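Local coordinates for protein FAD dependent oxidoreductase (Chelativorans sp. BNC1, PDB 6PXS) that oxidises iminodiacetate, an intermediate of chelator breakdown, as an FAD-dependent oxidase and probably shares the general chemistry of DadA-type flavoprotein oxidoreductases, at residues 57-71 with 335-347. Numbering follows the deposited sequence.
With FAD (flavin-adenine dinucleotide), chain E.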
loop_
_atom_site.group_PDB
_atom_site.type_symbol
_atom_site.label_atom_id
_atom_site.label_comp_id
_atom_site.label_asym_id
_atom_site.label_seq_id
_atom_site.Cartn_x
_atom_site.Cartn_y
_atom_site.Cartn_z
ATOM N N TRP A 57 19.450 -1.081 -33.957
ATOM C CA TRP A 57 18.390 -1.178 -32.961
ATOM C C TRP A 57 17.019 -1.331 -33.609
ATOM O O TRP A 57 16.193 -2.122 -33.138
ATOM C CB TRP A 57 18.411 0.051 -32.053
ATOM C CG TRP A 57 17.141 0.236 -31.282
ATOM C CD1 TRP A 57 16.755 -0.439 -30.160
ATOM C CD2 TRP A 57 16.086 1.156 -31.581
ATOM N NE1 TRP A 57 15.523 0.005 -29.743
ATOM C CE2 TRP A 57 15.091 0.984 -30.599
ATOM C CE3 TRP A 57 15.886 2.110 -32.585
ATOM C CZ2 TRP A 57 13.916 1.729 -30.590
ATOM C CZ3 TRP A 57 14.718 2.848 -32.574
ATOM C CH2 TRP A 57 13.749 2.654 -31.583
ATOM N N TYR A 58 16.755 -0.589 -34.687
ATOM C CA TYR A 58 15.431 -0.635 -35.295
ATOM C C TYR A 58 15.125 -2.010 -35.873
ATOM O O TYR A 58 13.964 -2.437 -35.872
ATOM C CB TYR A 58 15.310 0.432 -36.383
ATOM C CG TYR A 58 13.928 0.503 -36.990
ATOM C CD1 TYR A 58 12.877 1.096 -36.302
ATOM C CD2 TYR A 58 13.672 -0.028 -38.246
ATOM C CE1 TYR A 58 11.610 1.159 -36.849
ATOM C CE2 TYR A 58 12.408 0.032 -38.800
ATOM C CZ TYR A 58 11.381 0.625 -38.098
ATOM O OH TYR A 58 10.119 0.686 -38.648
ATOM N N LEU A 59 16.143 -2.716 -36.369
ATOM C CA LEU A 59 15.919 -4.043 -36.936
ATOM C C LEU A 59 15.162 -4.931 -35.958
ATOM O O LEU A 59 14.191 -5.600 -36.328
ATOM C CB LEU A 59 17.258 -4.678 -37.318
ATOM C CG LEU A 59 17.208 -6.118 -37.831
ATOM C CD1 LEU A 59 16.195 -6.261 -38.955
ATOM C CD2 LEU A 59 18.589 -6.554 -38.297
ATOM N N LEU A 60 15.589 -4.941 -34.695
ATOM C CA LEU A 60 14.917 -5.752 -33.688
ATOM C C LEU A 60 13.629 -5.105 -33.200
ATOM O O LEU A 60 12.696 -5.813 -32.806
ATOM C CB LEU A 60 15.855 -5.993 -32.505
ATOM C CG LEU A 60 17.164 -6.706 -32.841
ATOM C CD1 LEU A 60 18.078 -6.747 -31.629
ATOM C CD2 LEU A 60 16.882 -8.108 -33.354
ATOM N N TYR A 61 13.558 -3.774 -33.215
ATOM C CA TYR A 61 12.359 -3.089 -32.745
ATOM C C TYR A 61 11.163 -3.428 -33.627
ATOM O O TYR A 61 10.127 -3.896 -33.143
ATOM C CB TYR A 61 12.609 -1.579 -32.717
ATOM C CG TYR A 61 11.609 -0.769 -31.918
ATOM C CD1 TYR A 61 10.940 -1.313 -30.828
ATOM C CD2 TYR A 61 11.339 0.549 -32.255
ATOM C CE1 TYR A 61 10.029 -0.563 -30.100
ATOM C CE2 TYR A 61 10.434 1.303 -31.534
ATOM C CZ TYR A 61 9.782 0.744 -30.462
ATOM O OH TYR A 61 8.882 1.503 -29.751
ATOM N N ALA A 62 11.294 -3.199 -34.937
ATOM C CA ALA A 62 10.207 -3.525 -35.854
ATOM C C ALA A 62 10.013 -5.029 -35.978
ATOM O O ALA A 62 8.886 -5.493 -36.187
ATOM C CB ALA A 62 10.477 -2.914 -37.229
ATOM N N ARG A 63 11.094 -5.802 -35.857
ATOM C CA ARG A 63 10.978 -7.255 -35.916
ATOM C C ARG A 63 10.260 -7.795 -34.685
ATOM O O ARG A 63 9.373 -8.649 -34.799
ATOM C CB ARG A 63 12.369 -7.876 -36.054
ATOM C CG ARG A 63 12.396 -9.393 -36.173
ATOM C CD ARG A 63 11.726 -9.881 -37.448
ATOM N NE ARG A 63 11.994 -11.297 -37.692
ATOM C CZ ARG A 63 11.427 -12.297 -37.022
ATOM N NH1 ARG A 63 11.735 -13.553 -37.317
ATOM N NH2 ARG A 63 10.559 -12.044 -36.050
ATOM N N GLY A 64 10.621 -7.300 -33.499
ATOM C CA GLY A 64 9.968 -7.738 -32.279
ATOM C C GLY A 64 8.516 -7.324 -32.177
ATOM O O GLY A 64 7.764 -7.929 -31.407
ATOM N N ALA A 65 8.107 -6.303 -32.932
ATOM C CA ALA A 65 6.706 -5.900 -32.939
ATOM C C ALA A 65 5.855 -6.866 -33.754
ATOM O O ALA A 65 4.708 -7.147 -33.387
ATOM C CB ALA A 65 6.570 -4.481 -33.489
ATOM N N ARG A 66 6.397 -7.383 -34.859
ATOM C CA ARG A 66 5.649 -8.342 -35.666
ATOM C C ARG A 66 5.542 -9.693 -34.975
ATOM O O ARG A 66 4.564 -10.419 -35.184
ATOM C CB ARG A 66 6.306 -8.508 -37.037
ATOM C CG ARG A 66 6.224 -7.279 -37.930
ATOM C CD ARG A 66 6.531 -7.632 -39.378
ATOM N NE ARG A 66 7.860 -8.220 -39.537
ATOM C CZ ARG A 66 8.964 -7.535 -39.825
ATOM N NH1 ARG A 66 8.921 -6.219 -39.992
ATOM N NH2 ARG A 66 10.119 -8.172 -39.949
ATOM N N TYR A 67 6.529 -10.049 -34.150
ATOM C CA TYR A 67 6.485 -11.333 -33.464
ATOM C C TYR A 67 5.329 -11.417 -32.477
ATOM O O TYR A 67 4.949 -12.524 -32.078
ATOM C CB TYR A 67 7.810 -11.589 -32.739
ATOM C CG TYR A 67 7.880 -12.940 -32.064
ATOM C CD1 TYR A 67 7.510 -14.092 -32.740
ATOM C CD2 TYR A 67 8.323 -13.065 -30.755
ATOM C CE1 TYR A 67 7.571 -15.330 -32.133
ATOM C CE2 TYR A 67 8.388 -14.301 -30.138
ATOM C CZ TYR A 67 8.009 -15.429 -30.834
ATOM O OH TYR A 67 8.069 -16.664 -30.233
ATOM N N TYR A 68 4.757 -10.278 -32.080
ATOM C CA TYR A 68 3.658 -10.305 -31.121
ATOM C C TYR A 68 2.462 -11.078 -31.657
ATOM O O TYR A 68 1.763 -11.744 -30.886
ATOM C CB TYR A 68 3.246 -8.882 -30.751
ATOM C CG TYR A 68 3.816 -8.417 -29.430
ATOM C CD1 TYR A 68 5.118 -7.943 -29.339
ATOM C CD2 TYR A 68 3.051 -8.455 -28.273
ATOM C CE1 TYR A 68 5.641 -7.521 -28.131
ATOM C CE2 TYR A 68 3.564 -8.033 -27.063
ATOM C CZ TYR A 68 4.859 -7.567 -26.998
ATOM O OH TYR A 68 5.370 -7.150 -25.792
ATOM N N GLY A 69 2.207 -11.005 -32.963
ATOM C CA GLY A 69 1.106 -11.768 -33.531
ATOM C C GLY A 69 1.204 -13.246 -33.213
ATOM O O GLY A 69 0.238 -13.867 -32.765
ATOM N N THR A 70 2.386 -13.830 -33.433
ATOM C CA THR A 70 2.584 -15.246 -33.136
ATOM C C THR A 70 2.451 -15.522 -31.645
ATOM O O THR A 70 1.851 -16.524 -31.239
ATOM C CB THR A 70 3.964 -15.689 -33.622
ATOM O OG1 THR A 70 4.127 -15.325 -34.995
ATOM C CG2 THR A 70 4.136 -17.195 -33.471
ATOM N N LEU A 71 3.009 -14.639 -30.816
ATOM C CA LEU A 71 3.103 -14.910 -29.387
ATOM C C LEU A 71 1.729 -14.925 -28.728
ATOM O O LEU A 71 1.439 -15.803 -27.907
ATOM C CB LEU A 71 4.006 -13.864 -28.738
ATOM C CG LEU A 71 4.440 -14.086 -27.293
ATOM C CD1 LEU A 71 5.149 -15.422 -27.135
ATOM C CD2 LEU A 71 5.342 -12.946 -26.869
ATOM N N SER A 335 12.433 0.179 -24.768
ATOM C CA SER A 335 11.711 -0.548 -25.805
ATOM C C SER A 335 11.751 -2.051 -25.551
ATOM O O SER A 335 11.627 -2.849 -26.483
ATOM C CB SER A 335 12.282 -0.223 -27.185
ATOM O OG SER A 335 13.679 -0.455 -27.221
ATOM N N GLY A 336 11.916 -2.452 -24.289
ATOM C CA GLY A 336 12.086 -3.863 -23.989
ATOM C C GLY A 336 10.818 -4.672 -24.178
ATOM O O GLY A 336 10.869 -5.822 -24.620
ATOM N N LEU A 337 9.665 -4.094 -23.839
ATOM C CA LEU A 337 8.418 -4.826 -24.023
ATOM C C LEU A 337 8.173 -5.136 -25.494
ATOM O O LEU A 337 7.517 -6.132 -25.819
ATOM C CB LEU A 337 7.250 -4.033 -23.435
ATOM C CG LEU A 337 7.384 -3.668 -21.952
ATOM C CD1 LEU A 337 6.116 -3.000 -21.455
ATOM C CD2 LEU A 337 7.709 -4.892 -21.103
ATOM N N THR A 338 8.700 -4.309 -26.397
ATOM C CA THR A 338 8.602 -4.603 -27.821
ATOM C C THR A 338 9.697 -5.567 -28.264
ATOM O O THR A 338 9.429 -6.522 -29.000
ATOM C CB THR A 338 8.680 -3.308 -28.632
ATOM O OG1 THR A 338 7.626 -2.423 -28.234
ATOM C CG2 THR A 338 8.559 -3.599 -30.120
ATOM N N VAL A 339 10.932 -5.333 -27.817
ATOM C CA VAL A 339 12.056 -6.153 -28.256
ATOM C C VAL A 339 12.175 -7.429 -27.429
ATOM O O VAL A 339 12.555 -8.479 -27.959
ATOM C CB VAL A 339 13.355 -5.332 -28.192
ATOM C CG1 VAL A 339 14.554 -6.194 -28.558
ATOM C CG2 VAL A 339 13.261 -4.119 -29.103
ATOM N N GLY A 340 11.855 -7.361 -26.139
ATOM C CA GLY A 340 12.089 -8.448 -25.215
ATOM C C GLY A 340 11.635 -9.806 -25.712
ATOM O O GLY A 340 12.435 -10.738 -25.854
ATOM N N PRO A 341 10.332 -9.949 -25.975
ATOM C CA PRO A 341 9.816 -11.264 -26.398
ATOM C C PRO A 341 10.609 -11.900 -27.528
ATOM O O PRO A 341 11.040 -13.054 -27.405
ATOM C CB PRO A 341 8.373 -10.941 -26.807
ATOM C CG PRO A 341 8.008 -9.752 -25.981
ATOM C CD PRO A 341 9.266 -8.938 -25.868
ATOM N N PHE A 342 10.821 -11.178 -28.630
ATOM C CA PHE A 342 11.593 -11.744 -29.731
ATOM C C PHE A 342 13.063 -11.898 -29.353
ATOM O O PHE A 342 13.702 -12.890 -29.722
ATOM C CB PHE A 342 11.449 -10.876 -30.979
ATOM C CG PHE A 342 12.185 -11.411 -32.173
ATOM C CD1 PHE A 342 11.842 -12.635 -32.724
ATOM C CD2 PHE A 342 13.216 -10.689 -32.749
ATOM C CE1 PHE A 342 12.518 -13.132 -33.824
ATOM C CE2 PHE A 342 13.896 -11.182 -33.852
ATOM C CZ PHE A 342 13.543 -12.403 -34.389
ATOM N N ALA A 343 13.616 -10.930 -28.618
ATOM C CA ALA A 343 15.011 -11.042 -28.205
ATOM C C ALA A 343 15.248 -12.309 -27.400
ATOM O O ALA A 343 16.322 -12.914 -27.495
ATOM C CB ALA A 343 15.427 -9.813 -27.396
ATOM N N GLY A 344 14.263 -12.728 -26.603
ATOM C CA GLY A 344 14.388 -13.992 -25.899
ATOM C C GLY A 344 14.496 -15.169 -26.849
ATOM O O GLY A 344 15.306 -16.076 -26.641
ATOM N N HIS A 345 13.681 -15.170 -27.907
ATOM C CA HIS A 345 13.777 -16.214 -28.920
ATOM C C HIS A 345 15.174 -16.280 -29.526
ATOM O O HIS A 345 15.644 -17.364 -29.890
ATOM C CB HIS A 345 12.735 -15.971 -30.012
ATOM C CG HIS A 345 12.849 -16.903 -31.176
ATOM N ND1 HIS A 345 12.663 -18.264 -31.062
ATOM C CD2 HIS A 345 13.128 -16.669 -32.481
ATOM C CE1 HIS A 345 12.822 -18.828 -32.246
ATOM N NE2 HIS A 345 13.105 -17.883 -33.123
ATOM N N LEU A 346 15.850 -15.136 -29.647
ATOM C CA LEU A 346 17.219 -15.133 -30.151
ATOM C C LEU A 346 18.172 -15.768 -29.148
ATOM O O LEU A 346 19.000 -16.613 -29.510
ATOM C CB LEU A 346 17.651 -13.702 -30.470
ATOM C CG LEU A 346 17.361 -13.188 -31.882
ATOM C CD1 LEU A 346 15.999 -13.643 -32.374
ATOM C CD2 LEU A 346 17.453 -11.669 -31.908
ATOM N N LEU A 347 18.074 -15.370 -27.877
ATOM C CA LEU A 347 18.944 -15.942 -26.855
ATOM C C LEU A 347 18.794 -17.456 -26.793
ATOM O O LEU A 347 19.787 -18.181 -26.653
ATOM C CB LEU A 347 18.636 -15.314 -25.497
ATOM C CG LEU A 347 18.941 -13.818 -25.381
ATOM C CD1 LEU A 347 18.442 -13.271 -24.055
ATOM C CD2 LEU A 347 20.431 -13.556 -25.540
HETATM P PA FAD E . 14.044 -6.454 -15.620
HETATM O O1A FAD E . 14.387 -5.424 -14.609
HETATM O O2A FAD E . 12.549 -6.547 -15.937
HETATM O O5B FAD E . 14.580 -7.871 -15.214
HETATM C C5B FAD E . 15.724 -8.021 -14.348
HETATM C C4B FAD E . 15.422 -9.094 -13.335
HETATM O O4B FAD E . 16.651 -9.747 -12.938
HETATM C C3B FAD E . 14.770 -8.591 -12.046
HETATM O O3B FAD E . 13.758 -9.492 -11.614
HETATM C C2B FAD E . 15.945 -8.549 -11.066
HETATM O O2B FAD E . 15.527 -8.688 -9.713
HETATM C C1B FAD E . 16.731 -9.771 -11.530
HETATM N N9A FAD E . 18.137 -9.770 -11.141
HETATM C C8A FAD E . 19.076 -8.811 -11.414
HETATM N N7A FAD E . 20.266 -9.077 -10.932
HETATM C C5A FAD E . 20.097 -10.298 -10.296
HETATM C C6A FAD E . 20.983 -11.129 -9.584
HETATM N N6A FAD E . 22.272 -10.843 -9.383
HETATM N N1A FAD E . 20.491 -12.280 -9.076
HETATM C C2A FAD E . 19.203 -12.575 -9.270
HETATM N N3A FAD E . 18.278 -11.868 -9.923
HETATM C C4A FAD E . 18.790 -10.735 -10.415
HETATM N N1 FAD E . 9.247 -0.815 -23.186
HETATM C C2 FAD E . 8.417 -0.842 -24.269
HETATM O O2 FAD E . 8.645 -1.570 -25.242
HETATM N N3 FAD E . 7.287 -0.044 -24.290
HETATM C C4 FAD E . 6.889 0.821 -23.291
HETATM O O4 FAD E . 5.862 1.484 -23.421
HETATM C C4X FAD E . 7.779 0.845 -22.145
HETATM N N5 FAD E . 7.479 1.636 -21.154
HETATM C C5X FAD E . 8.328 1.659 -20.058
HETATM C C6 FAD E . 8.020 2.500 -18.990
HETATM C C7 FAD E . 8.836 2.557 -17.864
HETATM C C7M FAD E . 8.472 3.478 -16.731
HETATM C C8 FAD E . 9.993 1.764 -17.806
HETATM C C8M FAD E . 10.899 1.806 -16.603
HETATM C C9 FAD E . 10.301 0.923 -18.871
HETATM C C9A FAD E . 9.481 0.864 -19.993
HETATM N N10 FAD E . 9.767 0.020 -21.086
HETATM C C10 FAD E . 8.937 -0.010 -22.184
HETATM C "C1'" FAD E . 10.970 -0.828 -21.088
HETATM C "C2'" FAD E . 10.747 -2.196 -20.446
HETATM O "O2'" FAD E . 9.911 -2.073 -19.295
HETATM C "C3'" FAD E . 12.097 -2.775 -20.024
HETATM O "O3'" FAD E . 13.053 -2.523 -21.048
HETATM C "C4'" FAD E . 12.083 -4.277 -19.744
HETATM O "O4'" FAD E . 11.113 -4.552 -18.733
HETATM C "C5'" FAD E . 13.446 -4.774 -19.310
HETATM O "O5'" FAD E . 13.355 -6.171 -18.965
HETATM P P FAD E . 14.583 -6.935 -18.345
HETATM O O1P FAD E . 15.816 -6.682 -19.221
HETATM O O2P FAD E . 14.276 -8.363 -18.078
HETATM O O3P FAD E . 14.808 -6.158 -16.977
#
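F342 enters helix 57-71 as a knob into the hole formed by L60, R63, G64 and Y67, a worked example of two helices crossing steeply, here at 79°, with a glycine at the crossing. Packing comes first. With CG anti to its backbone N (chi1 -178°), F342 packs its ring against the R63 guanidinium, face against face, the planes 28° apart. Toward Y67 the F342 ring presents its edge, an offset edge-to-face pair with centroids 5.7 Å apart. G64 CA meets F342 CB at 3.7 Å. L60 CD2 comes to the ring's edge and also touches L346 CD2, while T338 CG2 and V339 CG2 pack obliquely against Y61. An alanine in place of R63 would probably leave this F342 face without its cover and take the guanidinium away from E357, its salt-bridge partner, which would keep the bond from H345.

Polar contacts lie toward the two ends of segment 57-71, both reaching the N-terminal part of 335-347. W57 NE1 donates to S335 OG (3.2 Å), nearly straight and in the indole plane, and L337 O lies at the edge of the Y68 ring, near its plane.

Beside these, T338 N donates to flavin O2 at 3.0 Å. Helix 57-71 packs across the start of helix 336-352, which follows strand 326-330 of the Rossmann-type sheet. Helices 10-20 and 152-164 pack around P341 and L71, and V45 of strand 44-45 touches A65, Y68 and T338.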